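Local coordinates for hypothetical peroxiredoxin protein (Sinorhizobium meliloti, PDB 3UMA) that probably acts as a thiol-specific peroxidase that reduces hydrogen peroxide and organic hydroperoxides, using glutathione as the reductant, at residues V59-V64 and K149-L154; P65-P70 and G107-H112; D93-V98 and G117-L122. All coordinates share one frame; numbering follows the deposited sequence.

Contacts 1 and 3 are two seams of one thioredoxin-like sheet, their centres about 10 Å apart. Strand 58-64 of contact 1 and strand 94-99 of contact 3 are neighbours in that sheet, F62 N lying 2.9 Å from A96 O, a probable hydrogen bond. Contact 2 continues from strand 58-64 into the loop before helix 70-82, near whose start the predicted active-site C72 lies. Its W109 touches both seams: W109 CH2 is 3.8 Å from V64 CG2, and W109 CE3 3.9 Å from F121 CE1. The side chains of R150 and W109 come within about 3 Å and 4 Å of that of C72, whereas V97 stays about 7 Å away.

Contact 1. Residues V59-V64 and K149-L154; sequences VVLFAV and KRYSML
The end of R150 passes obliquely across V64. A bend at chi3 (-38°) turns the guanidinium so that NH1 lies 3.8 Å from V64 CG1, which sits at the edge of the group and near its plane. The same guanidinium bonds through NH2 to the carbonyl of P169 and touches the predicted active-site C72. Next comes Y151, whose carbonyl O accepts A63 N at 2.9 Å, while the return bond from Y151 N is weak. With CG set between backbone N and carbonyl carbon (chi1 64°), its ring folds over A63, whose CB stands over one face, 3.5 Å from the ring centroid: a tight CH-pi contact. L61 CD2 approaches the edge of this ring. S152 and F62 form a non-hydrogen-bonded antiparallel pair, CB to CB at 4.0 Å. M153, present as selenomethionine, makes two bonds with L61, M153 N to L61 O at 2.8 Å and L61 N to M153 O at 3.0 Å; its CG packs beside L61 CB. L154 CD1 then meets V60 CG2. Apolar packing at one end thus gives way to an arginine beside C72, consistent with the arginine that peroxiredoxins keep next to their reactive cysteine.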
loop_
_atom_site.group_PDB
_atom_site.type_symbol
_atom_site.label_atom_id
_atom_site.label_comp_id
_atom_site.label_asym_id
_atom_site.label_seq_id
_atom_site.Cartn_x
_atom_site.Cartn_y
_atom_site.Cartn_z
ATOM N N VAL A 59 2.490 8.249 8.196
ATOM C CA VAL A 59 2.231 6.867 7.768
ATOM C C VAL A 59 3.015 6.491 6.488
ATOM O O VAL A 59 3.107 7.274 5.554
ATOM C CB VAL A 59 0.704 6.629 7.568
ATOM C CG1 VAL A 59 0.405 5.211 7.091
ATOM C CG2 VAL A 59 -0.063 6.915 8.871
ATOM N N VAL A 60 3.596 5.300 6.480
ATOM C CA VAL A 60 4.194 4.751 5.269
ATOM C C VAL A 60 3.158 3.844 4.614
ATOM O O VAL A 60 2.734 2.869 5.222
ATOM C CB VAL A 60 5.475 3.959 5.571
ATOM C CG1 VAL A 60 5.876 3.080 4.362
ATOM C CG2 VAL A 60 6.596 4.917 5.915
ATOM N N LEU A 61 2.707 4.217 3.415
ATOM C CA LEU A 61 1.783 3.392 2.650
ATOM C C LEU A 61 2.495 2.825 1.437
ATOM O O LEU A 61 3.067 3.582 0.651
ATOM C CB LEU A 61 0.570 4.207 2.165
ATOM C CG LEU A 61 -0.455 3.471 1.276
ATOM C CD1 LEU A 61 -1.175 2.347 2.034
ATOM C CD2 LEU A 61 -1.468 4.419 0.680
ATOM N N PHE A 62 2.459 1.508 1.265
ATOM C CA PHE A 62 2.870 0.968 -0.029
ATOM C C PHE A 62 1.777 0.139 -0.690
ATOM O O PHE A 62 1.035 -0.560 -0.012
ATOM C CB PHE A 62 4.225 0.234 0.025
ATOM C CG PHE A 62 4.236 -1.001 0.884
ATOM C CD1 PHE A 62 4.231 -0.913 2.278
ATOM C CD2 PHE A 62 4.322 -2.258 0.301
ATOM C CE1 PHE A 62 4.265 -2.052 3.062
ATOM C CE2 PHE A 62 4.376 -3.418 1.085
ATOM C CZ PHE A 62 4.346 -3.322 2.463
ATOM N N ALA A 63 1.689 0.241 -2.016
ATOM C CA ALA A 63 0.705 -0.512 -2.783
ATOM C C ALA A 63 1.365 -1.602 -3.626
ATOM O O ALA A 63 2.451 -1.405 -4.173
ATOM C CB ALA A 63 -0.099 0.395 -3.656
ATOM N N VAL A 64 0.681 -2.737 -3.747
ATOM C CA VAL A 64 1.184 -3.867 -4.542
ATOM C C VAL A 64 0.135 -4.271 -5.598
ATOM O O VAL A 64 -1.075 -4.155 -5.353
ATOM C CB VAL A 64 1.554 -5.088 -3.638
ATOM C CG1 VAL A 64 2.648 -4.733 -2.615
ATOM C CG2 VAL A 64 0.318 -5.623 -2.886
ATOM N N LYS A 149 -0.811 0.041 -9.614
ATOM C CA LYS A 149 0.644 0.234 -9.756
ATOM C C LYS A 149 1.367 -0.014 -8.432
ATOM O O LYS A 149 0.796 0.214 -7.341
ATOM C CB LYS A 149 0.941 1.667 -10.202
ATOM C CG LYS A 149 0.592 1.907 -11.636
ATOM C CD LYS A 149 0.990 3.284 -12.094
ATOM C CE LYS A 149 0.925 3.316 -13.603
ATOM N NZ LYS A 149 0.932 4.708 -14.105
ATOM N N ARG A 150 2.612 -0.489 -8.510
ATOM C CA ARG A 150 3.465 -0.543 -7.315
ATOM C C ARG A 150 3.969 0.874 -6.968
ATOM O O ARG A 150 4.483 1.585 -7.830
ATOM C CB ARG A 150 4.624 -1.521 -7.506
ATOM C CG ARG A 150 5.484 -1.738 -6.259
ATOM C CD ARG A 150 6.610 -2.802 -6.453
ATOM N NE ARG A 150 6.172 -3.940 -7.266
ATOM C CZ ARG A 150 5.422 -4.957 -6.839
ATOM N NH1 ARG A 150 4.985 -5.039 -5.587
ATOM N NH2 ARG A 150 5.067 -5.893 -7.697
ATOM N N TYR A 151 3.803 1.283 -5.712
ATOM C CA TYR A 151 4.274 2.591 -5.249
ATOM C C TYR A 151 4.480 2.535 -3.746
ATOM O O TYR A 151 4.013 1.600 -3.083
ATOM C CB TYR A 151 3.332 3.761 -5.652
ATOM C CG TYR A 151 1.933 3.721 -5.030
ATOM C CD1 TYR A 151 1.728 4.028 -3.672
ATOM C CD2 TYR A 151 0.814 3.367 -5.801
ATOM C CE1 TYR A 151 0.453 3.989 -3.091
ATOM C CE2 TYR A 151 -0.475 3.329 -5.234
ATOM C CZ TYR A 151 -0.646 3.646 -3.876
ATOM O OH TYR A 151 -1.906 3.583 -3.299
ATOM N N SER A 152 5.213 3.508 -3.220
ATOM C CA SER A 152 5.231 3.749 -1.785
ATOM C C SER A 152 5.070 5.254 -1.586
ATOM O O SER A 152 5.388 6.058 -2.474
ATOM C CB SER A 152 6.524 3.260 -1.127
ATOM O OG SER A 152 7.585 4.100 -1.522
HETATM N N MSE A 153 4.546 5.641 -0.437
HETATM C CA MSE A 153 4.404 7.055 -0.165
HETATM C C MSE A 153 4.536 7.301 1.319
HETATM O O MSE A 153 4.194 6.444 2.125
HETATM C CB MSE A 153 3.093 7.630 -0.732
HETATM C CG MSE A 153 1.848 6.915 -0.295
HETATM SE SE MSE A 153 0.217 7.810 -0.902
HETATM C CE MSE A 153 0.210 7.527 -2.830
ATOM N N LEU A 154 5.107 8.450 1.661
ATOM C CA LEU A 154 5.086 8.947 3.037
ATOM C C LEU A 154 3.952 9.966 3.153
ATOM O O LEU A 154 3.873 10.929 2.383
ATOM C CB LEU A 154 6.442 9.558 3.427
ATOM C CG LEU A 154 6.598 10.156 4.837
ATOM C CD1 LEU A 154 6.373 9.095 5.910
ATOM C CD2 LEU A 154 7.983 10.802 4.986
#

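Contact 2. Residues P65-P70 and G107-H112; sequences PGAFTP and GAWATH
In the helix that holds W109 against A67 and F68, the carbonyl O of G107 is gripped twice by T111, by its backbone N at 3.1 Å and by its OG1 at 3.2 Å, the two donors arriving from opposite faces of the carbonyl plane. The partner of this helix is the loop that, in the peroxiredoxin version of the thioredoxin fold, leads from a central strand to the reactive cysteine, here the predicted C72. The loop turns in a type II beta turn from G66 to T69, and T69 occupies the N-cap position of helix 70-82. W109 is the platform for the turn. With CG anti to the backbone N (chi1 -162°), its indole extends beneath the peptide: A67 CA stands over the centre of one face, 3.7 Å from the centroid of the six-membered ring, and A67 CB rests 3.6 Å from CE3. On that same face lies F68 N, nearer the rim. It is 3.4 Å from W109 NE1, but both are donors, so the approach is one of packing; NE1 instead makes a weak hydrogen bond to S73 OG. The F68 and W109 side chains slide past each other in opposite directions, which brings F68 CZ against the helix backbone, 3.5 Å from W109 CA. Their rings meet obliquely, planes at 49°, and W109 CD1 sits over the centre of the phenylalanine face. Replacing W109 by an alanine would probably leave the A67-F68 peptide without its flat support and open a gap beside C72, freeing the F68 ring to turn. More loosely, the phenylalanine ring also reaches A108 and H112: F68 CZ lies 4.1 Å from A108 CB and 4.4 Å from H112 ND1, the last contact being edge against edge.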
loop_
_atom_site.group_PDB
_atom_site.type_symbol
_atom_site.label_atom_id
_atom_site.label_comp_id
_atom_site.label_asym_id
_atom_site.label_seq_id
_atom_site.Cartn_x
_atom_site.Cartn_y
_atom_site.Cartn_z
ATOM N N PRO A 65 0.590 -4.735 -6.784
ATOM C CA PRO A 65 -0.350 -5.298 -7.754
ATOM C C PRO A 65 -1.148 -6.488 -7.219
ATOM O O PRO A 65 -2.299 -6.635 -7.571
ATOM C CB PRO A 65 0.566 -5.736 -8.910
ATOM C CG PRO A 65 1.626 -4.657 -8.899
ATOM C CD PRO A 65 1.893 -4.436 -7.406
ATOM N N GLY A 66 -0.582 -7.313 -6.349
ATOM C CA GLY A 66 -1.338 -8.478 -5.950
ATOM C C GLY A 66 -0.757 -9.260 -4.819
ATOM O O GLY A 66 0.421 -9.604 -4.837
ATOM N N ALA A 67 -1.594 -9.555 -3.827
ATOM C CA ALA A 67 -1.244 -10.529 -2.820
ATOM C C ALA A 67 -0.820 -11.858 -3.471
ATOM O O ALA A 67 -1.407 -12.283 -4.479
ATOM C CB ALA A 67 -2.429 -10.761 -1.897
ATOM N N PHE A 68 0.183 -12.501 -2.870
ATOM C CA PHE A 68 0.732 -13.788 -3.327
ATOM C C PHE A 68 1.461 -13.762 -4.677
ATOM O O PHE A 68 1.935 -14.801 -5.135
ATOM C CB PHE A 68 -0.323 -14.918 -3.282
ATOM C CG PHE A 68 -0.845 -15.209 -1.881
ATOM C CD1 PHE A 68 -0.106 -15.973 -0.989
ATOM C CD2 PHE A 68 -2.067 -14.697 -1.465
ATOM C CE1 PHE A 68 -0.590 -16.241 0.301
ATOM C CE2 PHE A 68 -2.559 -14.941 -0.172
ATOM C CZ PHE A 68 -1.822 -15.720 0.708
ATOM N N THR A 69 1.534 -12.606 -5.335
ATOM C CA THR A 69 2.294 -12.520 -6.579
ATOM C C THR A 69 3.791 -12.385 -6.225
ATOM O O THR A 69 4.118 -11.875 -5.157
ATOM C CB THR A 69 1.799 -11.394 -7.514
ATOM O OG1 THR A 69 2.141 -10.121 -6.960
ATOM C CG2 THR A 69 0.280 -11.474 -7.710
ATOM N N PRO A 70 4.697 -12.882 -7.098
ATOM C CA PRO A 70 6.121 -13.019 -6.735
ATOM C C PRO A 70 6.857 -11.735 -6.308
ATOM O O PRO A 70 7.507 -11.739 -5.268
ATOM C CB PRO A 70 6.744 -13.615 -8.009
ATOM C CG PRO A 70 5.568 -14.371 -8.650
ATOM C CD PRO A 70 4.443 -13.407 -8.455
ATOM N N GLY A 107 -6.250 -11.098 4.199
ATOM C CA GLY A 107 -6.061 -11.764 5.507
ATOM C C GLY A 107 -5.195 -13.007 5.456
ATOM O O GLY A 107 -4.324 -13.209 6.307
ATOM N N ALA A 108 -5.428 -13.865 4.466
ATOM C CA ALA A 108 -4.561 -15.029 4.281
ATOM C C ALA A 108 -3.097 -14.632 4.017
ATOM O O ALA A 108 -2.157 -15.273 4.506
ATOM C CB ALA A 108 -5.097 -15.909 3.156
ATOM N N TRP A 109 -2.908 -13.558 3.261
ATOM C CA TRP A 109 -1.556 -13.071 2.950
ATOM C C TRP A 109 -0.863 -12.491 4.180
ATOM O O TRP A 109 0.336 -12.684 4.376
ATOM C CB TRP A 109 -1.623 -12.020 1.846
ATOM C CG TRP A 109 -0.305 -11.760 1.130
ATOM C CD1 TRP A 109 0.657 -12.686 0.800
ATOM C CD2 TRP A 109 0.154 -10.500 0.611
ATOM N NE1 TRP A 109 1.681 -12.076 0.117
ATOM C CE2 TRP A 109 1.402 -10.737 -0.017
ATOM C CE3 TRP A 109 -0.372 -9.194 0.615
ATOM C CZ2 TRP A 109 2.157 -9.703 -0.624
ATOM C CZ3 TRP A 109 0.365 -8.170 -0.004
ATOM C CH2 TRP A 109 1.622 -8.436 -0.615
ATOM N N ALA A 110 -1.622 -11.781 5.006
ATOM C CA ALA A 110 -1.102 -11.288 6.292
ATOM C C ALA A 110 -0.549 -12.445 7.123
ATOM O O ALA A 110 0.553 -12.369 7.675
ATOM C CB ALA A 110 -2.199 -10.561 7.052
ATOM N N THR A 111 -1.319 -13.528 7.192
ATOM C CA THR A 111 -0.979 -14.668 8.046
ATOM C C THR A 111 0.231 -15.400 7.460
ATOM O O THR A 111 1.191 -15.721 8.170
ATOM C CB THR A 111 -2.198 -15.631 8.173
ATOM O OG1 THR A 111 -3.300 -14.932 8.767
ATOM C CG2 THR A 111 -1.858 -16.876 9.012
ATOM N N HIS A 112 0.203 -15.644 6.157
ATOM C CA HIS A 112 1.254 -16.450 5.567
ATOM C C HIS A 112 2.567 -15.720 5.303
ATOM O O HIS A 112 3.617 -16.341 5.264
ATOM C CB HIS A 112 0.720 -17.225 4.367
ATOM C CG HIS A 112 -0.300 -18.251 4.766
ATOM N ND1 HIS A 112 -1.584 -18.273 4.258
ATOM C CD2 HIS A 112 -0.240 -19.249 5.681
ATOM C CE1 HIS A 112 -2.256 -19.265 4.814
ATOM N NE2 HIS A 112 -1.463 -19.873 5.680
#

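Contact 3. Residues D93-V98 and G117-L122; sequences DDIAVV and GKIHFL
The imidazole of H120 meets D94 and the backbone O of I95 at its edge, whereas the F121 ring receives V97 CG1 over one face, displaced toward the rim and 4.0 Å from the centroid. V97 CG1 stands between its own backbone N and carbonyl carbon, which sets it over that face. The histidine's bond is distinctly bent: H120 NE2 donates to D94 OD2 at 2.8 Å with an angle of 137° at the hydrogen, and it reaches this oxygen from above the carboxylate, whose plane is turned 66° from that of the ring. H120 ND1 is bonded to E39 OE1, and F121 N to the other oxygen of that glutamate. Held between two carboxylates, the imidazole cannot turn freely, and their charges may favour its protonated form, although K57, at long range from D94 OD2, could temper the effect.

The two strands run parallel. H120 N donates to I95 O at 2.9 Å, H120 O accepts V97 N in a nearly straight bond (173°), and L122 N closes the series on V97 O at 2.8 Å. On the sheet face of A96, H120, V98 and L122, A96 CB touches both H120 CB and L122 CD1, each 3.8 Å away. Just before strand 120-123 begins, I119 CG1 packs 3.5 Å from I95 CB.

These are the two strands of a beta-alpha-beta unit whose connection is helix 103-113. That helix covers F121 through M106, A110 and S113, while L53 of helix 50-54 packs on D94, H120 and L122. I95 lies against helix 84-88, and strand 58-64 pairs with the other edge of strand 94-99.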
loop_
_atom_site.group_PDB
_atom_site.type_symbol
_atom_site.label_atom_id
_atom_site.label_comp_id
_atom_site.label_asym_id
_atom_site.label_seq_id
_atom_site.Cartn_x
_atom_site.Cartn_y
_atom_site.Cartn_z
ATOM N N ASP A 93 4.326 6.495 12.586
ATOM C CA ASP A 93 3.362 5.881 13.499
ATOM C C ASP A 93 2.847 4.530 13.025
ATOM O O ASP A 93 2.591 3.645 13.855
ATOM C CB ASP A 93 2.185 6.823 13.734
ATOM C CG ASP A 93 2.628 8.169 14.248
ATOM O OD1 ASP A 93 3.340 8.187 15.266
ATOM O OD2 ASP A 93 2.287 9.194 13.629
ATOM N N ASP A 94 2.676 4.374 11.704
ATOM C CA ASP A 94 2.041 3.165 11.159
ATOM C C ASP A 94 2.564 2.776 9.772
ATOM O O ASP A 94 3.046 3.616 9.021
ATOM C CB ASP A 94 0.524 3.385 11.068
ATOM C CG ASP A 94 -0.282 2.216 11.619
ATOM O OD1 ASP A 94 0.248 1.072 11.707
ATOM O OD2 ASP A 94 -1.467 2.453 11.968
ATOM N N ILE A 95 2.452 1.492 9.438
ATOM C CA ILE A 95 2.759 1.035 8.086
ATOM C C ILE A 95 1.575 0.240 7.540
ATOM O O ILE A 95 1.006 -0.607 8.249
ATOM C CB ILE A 95 4.042 0.180 8.036
ATOM C CG1 ILE A 95 5.213 0.906 8.711
ATOM C CG2 ILE A 95 4.395 -0.187 6.563
ATOM C CD1 ILE A 95 6.409 -0.005 9.017
ATOM N N ALA A 96 1.218 0.526 6.286
ATOM C CA ALA A 96 0.130 -0.167 5.611
ATOM C C ALA A 96 0.523 -0.596 4.212
ATOM O O ALA A 96 1.209 0.135 3.516
ATOM C CB ALA A 96 -1.097 0.716 5.530
ATOM N N VAL A 97 0.082 -1.791 3.823
ATOM C CA VAL A 97 0.079 -2.218 2.429
ATOM C C VAL A 97 -1.367 -2.244 1.934
ATOM O O VAL A 97 -2.270 -2.647 2.663
ATOM C CB VAL A 97 0.772 -3.615 2.248
ATOM C CG1 VAL A 97 0.073 -4.717 3.068
ATOM C CG2 VAL A 97 0.891 -4.006 0.743
ATOM N N VAL A 98 -1.584 -1.789 0.708
ATOM C CA VAL A 98 -2.893 -1.827 0.089
ATOM C C VAL A 98 -2.791 -2.605 -1.219
ATOM O O VAL A 98 -1.777 -2.507 -1.921
ATOM C CB VAL A 98 -3.463 -0.399 -0.150
ATOM C CG1 VAL A 98 -2.579 0.426 -1.047
ATOM C CG2 VAL A 98 -4.914 -0.433 -0.723
ATOM N N GLY A 117 -0.603 -8.353 12.202
ATOM C CA GLY A 117 -0.388 -7.611 13.437
ATOM C C GLY A 117 0.806 -6.676 13.441
ATOM O O GLY A 117 0.976 -5.889 14.378
ATOM N N LYS A 118 1.645 -6.758 12.410
ATOM C CA LYS A 118 2.850 -5.939 12.334
ATOM C C LYS A 118 2.598 -4.701 11.493
ATOM O O LYS A 118 3.243 -3.668 11.680
ATOM C CB LYS A 118 4.007 -6.719 11.703
ATOM C CG LYS A 118 4.190 -8.156 12.172
ATOM C CD LYS A 118 5.033 -8.261 13.425
ATOM C CE LYS A 118 5.371 -9.734 13.704
ATOM N NZ LYS A 118 5.285 -10.029 15.163
ATOM N N ILE A 119 1.658 -4.827 10.561
ATOM C CA ILE A 119 1.445 -3.871 9.491
ATOM C C ILE A 119 -0.017 -4.000 9.073
ATOM O O ILE A 119 -0.578 -5.087 9.163
ATOM C CB ILE A 119 2.466 -4.201 8.346
ATOM C CG1 ILE A 119 3.673 -3.282 8.439
ATOM C CG2 ILE A 119 1.873 -4.181 6.941
ATOM C CD1 ILE A 119 4.953 -3.960 8.088
ATOM N N HIS A 120 -0.656 -2.907 8.661
ATOM C CA HIS A 120 -2.012 -3.026 8.104
ATOM C C HIS A 120 -1.999 -3.738 6.731
ATOM O O HIS A 120 -1.105 -3.504 5.906
ATOM C CB HIS A 120 -2.694 -1.675 7.956
ATOM C CG HIS A 120 -2.949 -0.971 9.253
ATOM N ND1 HIS A 120 -4.154 -1.047 9.924
ATOM C CD2 HIS A 120 -2.162 -0.149 9.988
ATOM C CE1 HIS A 120 -4.090 -0.312 11.019
ATOM N NE2 HIS A 120 -2.891 0.242 11.082
ATOM N N PHE A 121 -2.972 -4.616 6.520
ATOM C CA PHE A 121 -3.222 -5.226 5.215
ATOM C C PHE A 121 -4.585 -4.751 4.738
ATOM O O PHE A 121 -5.616 -5.246 5.205
ATOM C CB PHE A 121 -3.162 -6.764 5.303
ATOM C CG PHE A 121 -1.749 -7.303 5.403
ATOM C CD1 PHE A 121 -1.158 -7.951 4.311
ATOM C CD2 PHE A 121 -1.015 -7.156 6.584
ATOM C CE1 PHE A 121 0.139 -8.458 4.387
ATOM C CE2 PHE A 121 0.300 -7.621 6.669
ATOM C CZ PHE A 121 0.878 -8.272 5.555
ATOM N N LEU A 122 -4.570 -3.774 3.834
ATOM C CA LEU A 122 -5.769 -3.093 3.412
ATOM C C LEU A 122 -6.254 -3.632 2.076
ATOM O O LEU A 122 -5.500 -3.669 1.095
ATOM C CB LEU A 122 -5.510 -1.581 3.284
ATOM C CG LEU A 122 -4.924 -0.836 4.490
ATOM C CD1 LEU A 122 -4.684 0.629 4.135
ATOM C CD2 LEU A 122 -5.875 -0.961 5.694
#